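Long-range contacts in B12-binding domain-containing protein (Kitasatospora setae, PDB 6WTE), which probably methylates its substrate as a non-radical member of the radical SAM methylases, using cobalamin and a [4Fe-4S] cluster: residues A[434-445]-A[471-479]; A[336-345]-A[382-393]. All blocks are in the same frame, centred on the assembly; numbering follows the deposited sequence. Where two conformers were deposited one is given.

Interaction 1 of 2, residues A[434-445]-A[471-479]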
loop_
_atom_site.group_PDB
_atom_site.type_symbol
_atom_site.label_atom_id
_atom_site.label_comp_id
_atom_site.label_asym_id
_atom_site.label_seq_id
_atom_site.Cartn_x
_atom_site.Cartn_y
_atom_site.Cartn_z
ATOM N N PRO A 434 24.807 9.938 -6.185
ATOM C CA PRO A 434 24.679 10.646 -4.907
ATOM C C PRO A 434 23.351 10.339 -4.232
ATOM O O PRO A 434 22.313 10.214 -4.883
ATOM C CB PRO A 434 24.774 12.124 -5.303
ATOM C CG PRO A 434 25.553 12.124 -6.582
ATOM C CD PRO A 434 25.160 10.848 -7.292
ATOM N N GLY A 435 23.397 10.212 -2.915
ATOM C CA GLY A 435 22.198 10.015 -2.137
ATOM C C GLY A 435 21.741 8.579 -2.017
ATOM O O GLY A 435 20.868 8.300 -1.189
ATOM N N LEU A 436 22.295 7.671 -2.820
ATOM C CA LEU A 436 21.982 6.252 -2.717
ATOM C C LEU A 436 22.541 5.689 -1.415
ATOM O O LEU A 436 23.685 5.967 -1.046
ATOM C CB LEU A 436 22.583 5.519 -3.913
ATOM C CG LEU A 436 21.962 4.261 -4.493
ATOM C CD1 LEU A 436 20.500 4.506 -4.766
ATOM C CD2 LEU A 436 22.688 3.949 -5.777
ATOM N N GLN A 437 21.746 4.869 -0.731
ATOM C CA GLN A 437 22.136 4.378 0.582
ATOM C C GLN A 437 21.472 3.035 0.849
ATOM O O GLN A 437 20.342 2.787 0.422
ATOM C CB GLN A 437 21.746 5.379 1.683
ATOM C CG GLN A 437 22.373 5.138 3.061
ATOM C CD GLN A 437 21.610 4.127 3.923
ATOM O OE1 GLN A 437 20.456 3.801 3.654
ATOM N NE2 GLN A 437 22.264 3.637 4.969
ATOM N N SER A 438 22.183 2.179 1.579
ATOM C CA SER A 438 21.587 0.977 2.145
ATOM C C SER A 438 22.350 0.609 3.404
ATOM O O SER A 438 23.583 0.672 3.427
ATOM C CB SER A 438 21.608 -0.206 1.171
ATOM O OG SER A 438 20.993 -1.333 1.775
ATOM N N ASN A 439 21.611 0.215 4.447
ATOM C CA ASN A 439 22.238 -0.099 5.727
ATOM C C ASN A 439 23.169 -1.297 5.649
ATOM O O ASN A 439 24.067 -1.417 6.487
ATOM C CB ASN A 439 21.179 -0.377 6.791
ATOM C CG ASN A 439 20.378 0.852 7.151
ATOM O OD1 ASN A 439 20.740 1.974 6.797
ATOM N ND2 ASN A 439 19.288 0.647 7.873
ATOM N N THR A 440 22.959 -2.198 4.690
ATOM C CA THR A 440 23.751 -3.416 4.567
ATOM C C THR A 440 24.662 -3.400 3.343
ATOM O O THR A 440 25.148 -4.454 2.921
ATOM C CB THR A 440 22.829 -4.633 4.529
ATOM O OG1 THR A 440 21.899 -4.483 3.452
ATOM C CG2 THR A 440 22.052 -4.746 5.832
ATOM N N ALA A 441 24.898 -2.228 2.760
ATOM C CA ALA A 441 25.712 -2.144 1.554
ATOM C C ALA A 441 27.178 -2.408 1.868
ATOM O O ALA A 441 27.743 -1.828 2.800
ATOM C CB ALA A 441 25.553 -0.773 0.901
ATOM N N ASP A 442 27.796 -3.285 1.081
ATOM C CA ASP A 442 29.234 -3.516 1.165
ATOM C C ASP A 442 29.875 -2.778 -0.006
ATOM O O ASP A 442 30.135 -3.338 -1.071
ATOM C CB ASP A 442 29.546 -5.009 1.145
ATOM C CG ASP A 442 30.979 -5.311 1.538
ATOM O OD1 ASP A 442 31.716 -4.363 1.890
ATOM O OD2 ASP A 442 31.370 -6.497 1.495
ATOM N N GLY A 443 30.121 -1.487 0.206
ATOM C CA GLY A 443 30.692 -0.634 -0.809
ATOM C C GLY A 443 29.645 0.113 -1.611
ATOM O O GLY A 443 28.447 0.069 -1.313
ATOM N N PRO A 444 30.087 0.809 -2.661
ATOM C CA PRO A 444 29.163 1.644 -3.439
ATOM C C PRO A 444 28.089 0.817 -4.128
ATOM O O PRO A 444 28.348 -0.266 -4.660
ATOM C CB PRO A 444 30.080 2.331 -4.459
ATOM C CG PRO A 444 31.455 2.245 -3.862
ATOM C CD PRO A 444 31.478 0.943 -3.122
ATOM N N ILE A 445 26.872 1.349 -4.121
ATOM C CA ILE A 445 25.731 0.704 -4.758
ATOM C C ILE A 445 25.724 1.117 -6.226
ATOM O O ILE A 445 25.512 2.288 -6.547
ATOM C CB ILE A 445 24.421 1.087 -4.067
ATOM C CG1 ILE A 445 24.468 0.683 -2.590
ATOM C CG2 ILE A 445 23.241 0.427 -4.762
ATOM C CD1 ILE A 445 23.300 1.212 -1.769
ATOM N N PHE A 471 20.121 -9.358 1.578
ATOM C CA PHE A 471 19.237 -8.202 1.635
ATOM C C PHE A 471 20.048 -6.917 1.614
ATOM O O PHE A 471 20.987 -6.743 2.396
ATOM C CB PHE A 471 18.365 -8.247 2.887
ATOM C CG PHE A 471 17.132 -9.082 2.729
ATOM C CD1 PHE A 471 16.253 -8.851 1.681
ATOM C CD2 PHE A 471 16.860 -10.103 3.620
ATOM C CE1 PHE A 471 15.111 -9.619 1.539
ATOM C CE2 PHE A 471 15.727 -10.879 3.477
ATOM C CZ PHE A 471 14.856 -10.637 2.436
ATOM N N ARG A 472 19.676 -6.019 0.707
ATOM C CA ARG A 472 20.350 -4.735 0.530
ATOM C C ARG A 472 19.288 -3.796 -0.041
ATOM O O ARG A 472 19.238 -3.514 -1.242
ATOM C CB ARG A 472 21.576 -4.863 -0.375
ATOM C CG ARG A 472 22.582 -3.740 -0.221
ATOM C CD ARG A 472 22.382 -2.653 -1.261
ATOM N NE ARG A 472 22.883 -3.036 -2.578
ATOM C CZ ARG A 472 22.112 -3.449 -3.577
ATOM N NH1 ARG A 472 20.808 -3.542 -3.405
ATOM N NH2 ARG A 472 22.646 -3.765 -4.747
ATOM N N LEU A 473 18.402 -3.340 0.845
ATOM C CA LEU A 473 17.270 -2.505 0.460
ATOM C C LEU A 473 17.768 -1.096 0.174
ATOM O O LEU A 473 18.336 -0.446 1.058
ATOM C CB LEU A 473 16.213 -2.491 1.559
ATOM C CG LEU A 473 15.223 -3.658 1.607
ATOM C CD1 LEU A 473 15.931 -4.994 1.806
ATOM C CD2 LEU A 473 14.208 -3.417 2.718
ATOM N N VAL A 474 17.550 -0.629 -1.055
ATOM C CA VAL A 474 18.141 0.610 -1.554
ATOM C C VAL A 474 17.238 1.792 -1.227
ATOM O O VAL A 474 16.007 1.690 -1.317
ATOM C CB VAL A 474 18.389 0.498 -3.067
ATOM C CG1 VAL A 474 18.890 1.796 -3.619
ATOM C CG2 VAL A 474 19.398 -0.610 -3.345
ATOM N N CYS A 475 17.855 2.925 -0.858
ATOM C CA CYS A 475 17.150 4.145 -0.480
ATOM C C CYS A 475 17.813 5.356 -1.115
ATOM O O CYS A 475 18.971 5.308 -1.538
ATOM C CB CYS A 475 17.140 4.353 1.037
ATOM S SG CYS A 475 16.358 2.998 1.930
ATOM N N TYR A 476 17.059 6.452 -1.156
ATOM C CA TYR A 476 17.587 7.772 -1.465
ATOM C C TYR A 476 17.348 8.689 -0.275
ATOM O O TYR A 476 16.275 8.661 0.337
ATOM C CB TYR A 476 16.931 8.390 -2.705
ATOM C CG TYR A 476 17.479 9.771 -3.009
ATOM C CD1 TYR A 476 18.619 9.930 -3.782
ATOM C CD2 TYR A 476 16.867 10.915 -2.500
ATOM C CE1 TYR A 476 19.136 11.177 -4.053
ATOM C CE2 TYR A 476 17.376 12.171 -2.762
ATOM C CZ TYR A 476 18.511 12.299 -3.544
ATOM O OH TYR A 476 19.021 13.547 -3.803
ATOM N N PHE A 477 18.358 9.486 0.052
ATOM C CA PHE A 477 18.243 10.532 1.055
ATOM C C PHE A 477 19.121 11.690 0.614
ATOM O O PHE A 477 20.303 11.491 0.327
ATOM C CB PHE A 477 18.665 10.018 2.435
ATOM C CG PHE A 477 18.300 10.933 3.562
ATOM C CD1 PHE A 477 16.988 11.354 3.737
ATOM C CD2 PHE A 477 19.267 11.365 4.455
ATOM C CE1 PHE A 477 16.647 12.196 4.779
ATOM C CE2 PHE A 477 18.931 12.212 5.503
ATOM C CZ PHE A 477 17.622 12.624 5.665
ATOM N N SER A 478 18.540 12.879 0.557
ATOM C CA SER A 478 19.228 14.034 0.004
ATOM C C SER A 478 20.588 14.231 0.667
ATOM O O SER A 478 20.663 14.331 1.900
ATOM C CB SER A 478 18.393 15.294 0.196
ATOM O OG SER A 478 19.159 16.421 -0.198
ATOM N N PRO A 479 21.673 14.320 -0.105
ATOM C CA PRO A 479 22.966 14.676 0.491
ATOM C C PRO A 479 22.952 16.024 1.194
ATOM O O PRO A 479 23.828 16.282 2.029
ATOM C CB PRO A 479 23.919 14.673 -0.715
ATOM C CG PRO A 479 23.272 13.717 -1.681
ATOM C CD PRO A 479 21.793 13.948 -1.524
HETATM O O HOH W 1 21.771 9.343 1.462
HETATM O O HOH W 2 19.110 -3.049 3.726
#
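G435 O is gripped from several sides: F477 N donates to it at 3.0 Å, Y476 CA sends a C-H...O contact, and a water bridges it to F477 O. The backbone angles of G435 call for glycine, and a CB there would run into Y476 CE1. One residue back, P434 O meets the edge of the Y476 ring, 3.4 Å from CE1. Q437 and C475 form a hydrogen-bonded pair, with C475 N 2.8 Å from Q437 O, before hydroxyls take over from backbone donors. S438 OG reaches L473 O at 2.9 Å from above the carbonyl plane, whereas T440 OG1, set between its own N and carbonyl carbon (chi1 57°), gives F471 O a 2.7 Å bond. L436 CD1 presses tightly on V474 CG1 at 3.4 Å. R472, bent at chi2 and chi3, lays CD against S438 CB (3.5 Å) and slides past I445, whose CG2 covers one guanidinium face; NH1 continues to Q462 O. With an alanine in place of R472, Q462 O would probably lose this donor and a gap would open between S438 and I445. The whole is a short antiparallel ladder, running into a type I turn at S438-A441, that extends the radical SAM sheet outward from strand 404-412.

Interaction 2 of 2, residues A[336-345]-A[382-393]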
loop_
_atom_site.group_PDB
_atom_site.type_symbol
_atom_site.label_atom_id
_atom_site.label_comp_id
_atom_site.label_asym_id
_atom_site.label_seq_id
_atom_site.Cartn_x
_atom_site.Cartn_y
_atom_site.Cartn_z
ATOM N N HIS A 336 5.129 18.317 0.539
ATOM C CA HIS A 336 6.067 19.419 0.746
ATOM C C HIS A 336 5.383 20.732 0.390
ATOM O O HIS A 336 4.216 20.764 -0.003
ATOM C CB HIS A 336 7.350 19.241 -0.078
ATOM C CG HIS A 336 8.581 19.730 0.622
ATOM N ND1 HIS A 336 8.908 21.065 0.712
ATOM C CD2 HIS A 336 9.548 19.062 1.292
ATOM C CE1 HIS A 336 10.028 21.196 1.398
ATOM N NE2 HIS A 336 10.438 19.996 1.761
ATOM N N ILE A 337 6.140 21.822 0.509
ATOM C CA ILE A 337 5.654 23.140 0.112
ATOM C C ILE A 337 6.574 23.836 -0.875
ATOM O O ILE A 337 6.116 24.709 -1.635
ATOM C CB ILE A 337 5.436 24.034 1.351
ATOM C CG1 ILE A 337 4.719 25.330 0.955
ATOM C CG2 ILE A 337 6.767 24.355 2.002
ATOM C CD1 ILE A 337 4.322 26.216 2.112
ATOM N N ARG A 338 7.848 23.477 -0.939
ATOM C CA ARG A 338 8.793 24.207 -1.772
ATOM C C ARG A 338 8.647 23.794 -3.233
ATOM O O ARG A 338 8.762 22.597 -3.545
ATOM C CB ARG A 338 10.216 23.971 -1.288
ATOM C CG ARG A 338 10.563 24.731 -0.011
ATOM C CD ARG A 338 10.506 26.240 -0.244
ATOM N NE ARG A 338 10.989 27.009 0.902
ATOM C CZ ARG A 338 12.274 27.251 1.155
ATOM N NH1 ARG A 338 13.210 26.772 0.351
ATOM N NH2 ARG A 338 12.624 27.968 2.215
ATOM N N PRO A 339 8.396 24.735 -4.148
ATOM C CA PRO A 339 8.282 24.373 -5.569
ATOM C C PRO A 339 9.534 23.726 -6.120
ATOM O O PRO A 339 9.435 22.845 -6.984
ATOM C CB PRO A 339 7.993 25.718 -6.255
ATOM C CG PRO A 339 7.466 26.606 -5.172
ATOM C CD PRO A 339 8.146 26.169 -3.910
ATOM N N GLU A 340 10.714 24.122 -5.636
ATOM C CA GLU A 340 11.940 23.519 -6.140
ATOM C C GLU A 340 12.023 22.039 -5.784
ATOM O O GLU A 340 12.654 21.264 -6.509
ATOM C CB GLU A 340 13.161 24.277 -5.612
ATOM C CG GLU A 340 13.281 24.326 -4.096
ATOM C CD GLU A 340 12.618 25.550 -3.466
ATOM O OE1 GLU A 340 11.642 26.099 -4.038
ATOM O OE2 GLU A 340 13.092 25.969 -2.386
ATOM N N LEU A 341 11.375 21.623 -4.697
ATOM C CA LEU A 341 11.318 20.209 -4.346
ATOM C C LEU A 341 10.164 19.489 -5.031
ATOM O O LEU A 341 10.332 18.355 -5.491
ATOM C CB LEU A 341 11.210 20.048 -2.828
ATOM C CG LEU A 341 12.561 19.997 -2.105
ATOM C CD1 LEU A 341 13.303 21.316 -2.169
ATOM C CD2 LEU A 341 12.394 19.581 -0.678
ATOM N N LEU A 342 8.995 20.132 -5.117
ATOM C CA LEU A 342 7.829 19.471 -5.695
ATOM C C LEU A 342 7.939 19.347 -7.207
ATOM O O LEU A 342 7.391 18.403 -7.790
ATOM C CB LEU A 342 6.559 20.230 -5.308
ATOM C CG LEU A 342 6.204 20.165 -3.826
ATOM C CD1 LEU A 342 5.227 21.277 -3.497
ATOM C CD2 LEU A 342 5.612 18.797 -3.455
ATOM N N SER A 343 8.642 20.276 -7.853
ATOM C CA SER A 343 8.873 20.170 -9.288
ATOM C C SER A 343 9.587 18.866 -9.615
ATOM O O SER A 343 10.567 18.498 -8.961
ATOM C CB SER A 343 9.701 21.358 -9.778
ATOM O OG SER A 343 10.004 21.230 -11.152
ATOM N N GLY A 344 9.083 18.160 -10.627
ATOM C CA GLY A 344 9.611 16.862 -11.000
ATOM C C GLY A 344 9.303 15.737 -10.041
ATOM O O GLY A 344 9.634 14.581 -10.342
ATOM N N TRP A 345 8.669 16.029 -8.904
ATOM C CA TRP A 345 8.352 15.022 -7.898
ATOM C C TRP A 345 6.854 14.735 -7.886
ATOM O O TRP A 345 6.439 13.643 -8.278
ATOM C CB TRP A 345 8.859 15.481 -6.525
ATOM C CG TRP A 345 8.366 14.702 -5.327
ATOM C CD1 TRP A 345 7.766 13.468 -5.319
ATOM C CD2 TRP A 345 8.442 15.116 -3.958
ATOM N NE1 TRP A 345 7.462 13.099 -4.031
ATOM C CE2 TRP A 345 7.865 14.092 -3.177
ATOM C CE3 TRP A 345 8.944 16.253 -3.315
ATOM C CZ2 TRP A 345 7.773 14.174 -1.788
ATOM C CZ3 TRP A 345 8.851 16.331 -1.930
ATOM C CH2 TRP A 345 8.269 15.299 -1.186
ATOM N N MET A 382 13.794 14.271 -0.348
ATOM C CA MET A 382 13.763 14.150 -1.798
ATOM C C MET A 382 14.828 15.066 -2.404
ATOM O O MET A 382 15.390 15.918 -1.712
ATOM C CB MET A 382 12.362 14.476 -2.315
ATOM C CG MET A 382 11.316 13.416 -1.981
ATOM S SD MET A 382 11.609 11.838 -2.830
ATOM C CE MET A 382 10.987 12.219 -4.460
ATOM N N PRO A 383 15.148 14.895 -3.688
ATOM C CA PRO A 383 16.216 15.706 -4.295
ATOM C C PRO A 383 15.940 17.196 -4.135
ATOM O O PRO A 383 14.830 17.671 -4.395
ATOM C CB PRO A 383 16.196 15.270 -5.763
ATOM C CG PRO A 383 15.691 13.854 -5.714
ATOM C CD PRO A 383 14.621 13.902 -4.639
ATOM N N GLY A 384 16.956 17.922 -3.669
ATOM C CA GLY A 384 16.862 19.336 -3.372
ATOM C C GLY A 384 16.775 19.667 -1.895
ATOM O O GLY A 384 16.987 20.830 -1.519
ATOM N N GLU A 385 16.487 18.678 -1.048
ATOM C CA GLU A 385 16.234 18.954 0.357
ATOM C C GLU A 385 17.497 19.432 1.065
ATOM O O GLU A 385 18.567 18.830 0.938
ATOM C CB GLU A 385 15.684 17.709 1.057
ATOM C CG GLU A 385 15.065 18.034 2.402
ATOM C CD GLU A 385 13.581 18.362 2.296
ATOM O OE1 GLU A 385 12.796 17.437 2.038
ATOM O OE2 GLU A 385 13.206 19.545 2.455
ATOM N N THR A 386 17.364 20.521 1.807
ATOM C CA THR A 386 18.383 21.059 2.695
ATOM C C THR A 386 17.732 21.258 4.050
ATOM O O THR A 386 16.506 21.191 4.174
ATOM C CB THR A 386 18.919 22.406 2.182
ATOM O OG1 THR A 386 17.853 23.357 2.208
ATOM C CG2 THR A 386 19.465 22.285 0.755
ATOM N N PRO A 387 18.520 21.519 5.097
ATOM C CA PRO A 387 17.895 21.846 6.389
ATOM C C PRO A 387 16.929 23.016 6.305
ATOM O O PRO A 387 15.899 22.997 6.985
ATOM C CB PRO A 387 19.098 22.156 7.289
ATOM C CG PRO A 387 20.204 21.338 6.705
ATOM C CD PRO A 387 19.979 21.343 5.225
ATOM N N GLU A 388 17.204 24.013 5.458
ATOM C CA GLU A 388 16.311 25.165 5.389
ATOM C C GLU A 388 15.012 24.830 4.666
ATOM O O GLU A 388 13.963 25.392 5.007
ATOM C CB GLU A 388 17.014 26.362 4.733
ATOM C CG GLU A 388 17.157 26.313 3.220
ATOM C CD GLU A 388 16.066 27.083 2.492
ATOM O OE1 GLU A 388 16.230 27.344 1.281
ATOM O OE2 GLU A 388 15.051 27.442 3.129
ATOM N N THR A 389 15.045 23.912 3.692
ATOM C CA THR A 389 13.800 23.509 3.043
ATOM C C THR A 389 12.923 22.703 3.997
ATOM O O THR A 389 11.695 22.839 3.977
ATOM C CB THR A 389 14.072 22.715 1.758
ATOM O OG1 THR A 389 14.817 21.526 2.053
ATOM C CG2 THR A 389 14.829 23.568 0.735
ATOM N N VAL A 390 13.529 21.878 4.855
ATOM C CA VAL A 390 12.749 21.140 5.850
ATOM C C VAL A 390 12.088 22.101 6.834
ATOM O O VAL A 390 10.884 22.004 7.107
ATOM C CB VAL A 390 13.630 20.112 6.581
ATOM C CG1 VAL A 390 12.819 19.407 7.670
ATOM C CG2 VAL A 390 14.179 19.097 5.606
ATOM N N ARG A 391 12.865 23.041 7.386
ATOM C CA ARG A 391 12.308 23.986 8.356
ATOM C C ARG A 391 11.159 24.783 7.756
ATOM O O ARG A 391 10.130 24.997 8.414
ATOM C CB ARG A 391 13.390 24.945 8.854
ATOM C CG ARG A 391 14.481 24.310 9.675
ATOM C CD ARG A 391 15.324 25.369 10.365
ATOM N NE ARG A 391 16.607 24.832 10.810
ATOM C CZ ARG A 391 17.756 25.028 10.170
ATOM N NH1 ARG A 391 17.785 25.757 9.061
ATOM N NH2 ARG A 391 18.877 24.501 10.645
ATOM N N ALA A 392 11.320 25.236 6.510
ATOM C CA ALA A 392 10.260 26.001 5.863
ATOM C C ALA A 392 8.984 25.182 5.754
ATOM O O ALA A 392 7.884 25.695 5.996
ATOM C CB ALA A 392 10.716 26.463 4.482
ATOM N N CYS A 393 9.112 23.902 5.397
ATOM C CA CYS A 393 7.938 23.043 5.308
ATOM C C CYS A 393 7.336 22.777 6.682
ATOM O O CYS A 393 6.112 22.851 6.851
ATOM C CB CYS A 393 8.297 21.727 4.616
ATOM S SG CYS A 393 6.882 20.644 4.399
HETATM O O HOH W 3 12.515 16.560 -5.470
#
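M382 lies across W345, and its side chain meets the indole along its whole length. CB starts the contact 4.0 Å from W345 CE3, and CG then sits almost centrally over the six-membered ring, 3.5 Å from its centroid. Bends at chi2 (-67°) and chi3 (-78°) fold the chain back along the indole, which places SD over the five-membered ring in a Met-aromatic contact and brings CE to 3.6 Å from W345 CD1. L342 CD2 packs on the opposite face, and the ring of H233 meets the indole at about a right angle, close to the cluster ligand C231. Both segments leave the C-terminal ends of neighbouring parallel strands, 327-335 and 373-380, of the radical SAM barrel, the rim at which such enzymes hold their cluster.

Farther from the cluster, the H336 ring is held between L341 of helix 339-342 and C393 of helix 387-398. Its NE2 donates to the syn lone pair of E385 OE2 at 2.9 Å, while ND1 accepts a nearly straight bond (178°) from R338 N. This pattern is consistent with a neutral ring protonated at NE2. L341 CD2 covers one face of the imidazole and lies 3.2 Å from E385 OE2; C393 covers the other, with SG 4.2 Å from the ring centroid. G381 N holds the second carboxylate oxygen, E385 OE1. In the R338 conformer given, though a second was deposited, NH1 and NH2 form a salt bridge end-on with E388, one nitrogen to each oxygen, and NH1 a second with E340 OE2. T386 OG1 accepts from T389 N, capping helix 387-398. A water donates to both L341 O and P383 O, bridging helix 339-342 to the 382-385 turn, 2.8 Å from L341 O.

In the fold
From the N terminus, the chain passes through the cobalamin domain before entering the radical SAM barrel. Strand 327-335 leads into 336-345, and interaction 2 closes once helix 357-369 and strand 373-380 have been crossed, tying together two successive strand-to-helix loops. The rest of helix 387-398, then strand 404-412 and helix 418-427, follow before interaction 1 opens at 434-445; it closes with 471-479, bringing the chain back beside strand 404-412. The two closures are therefore in series, neither nesting nor crossing. Their centres lie about 21 Å apart, yet their ends meet: S478 OG probably hydrogen-bonds E385 O, and the Y476 side chain packs on M382 and P383.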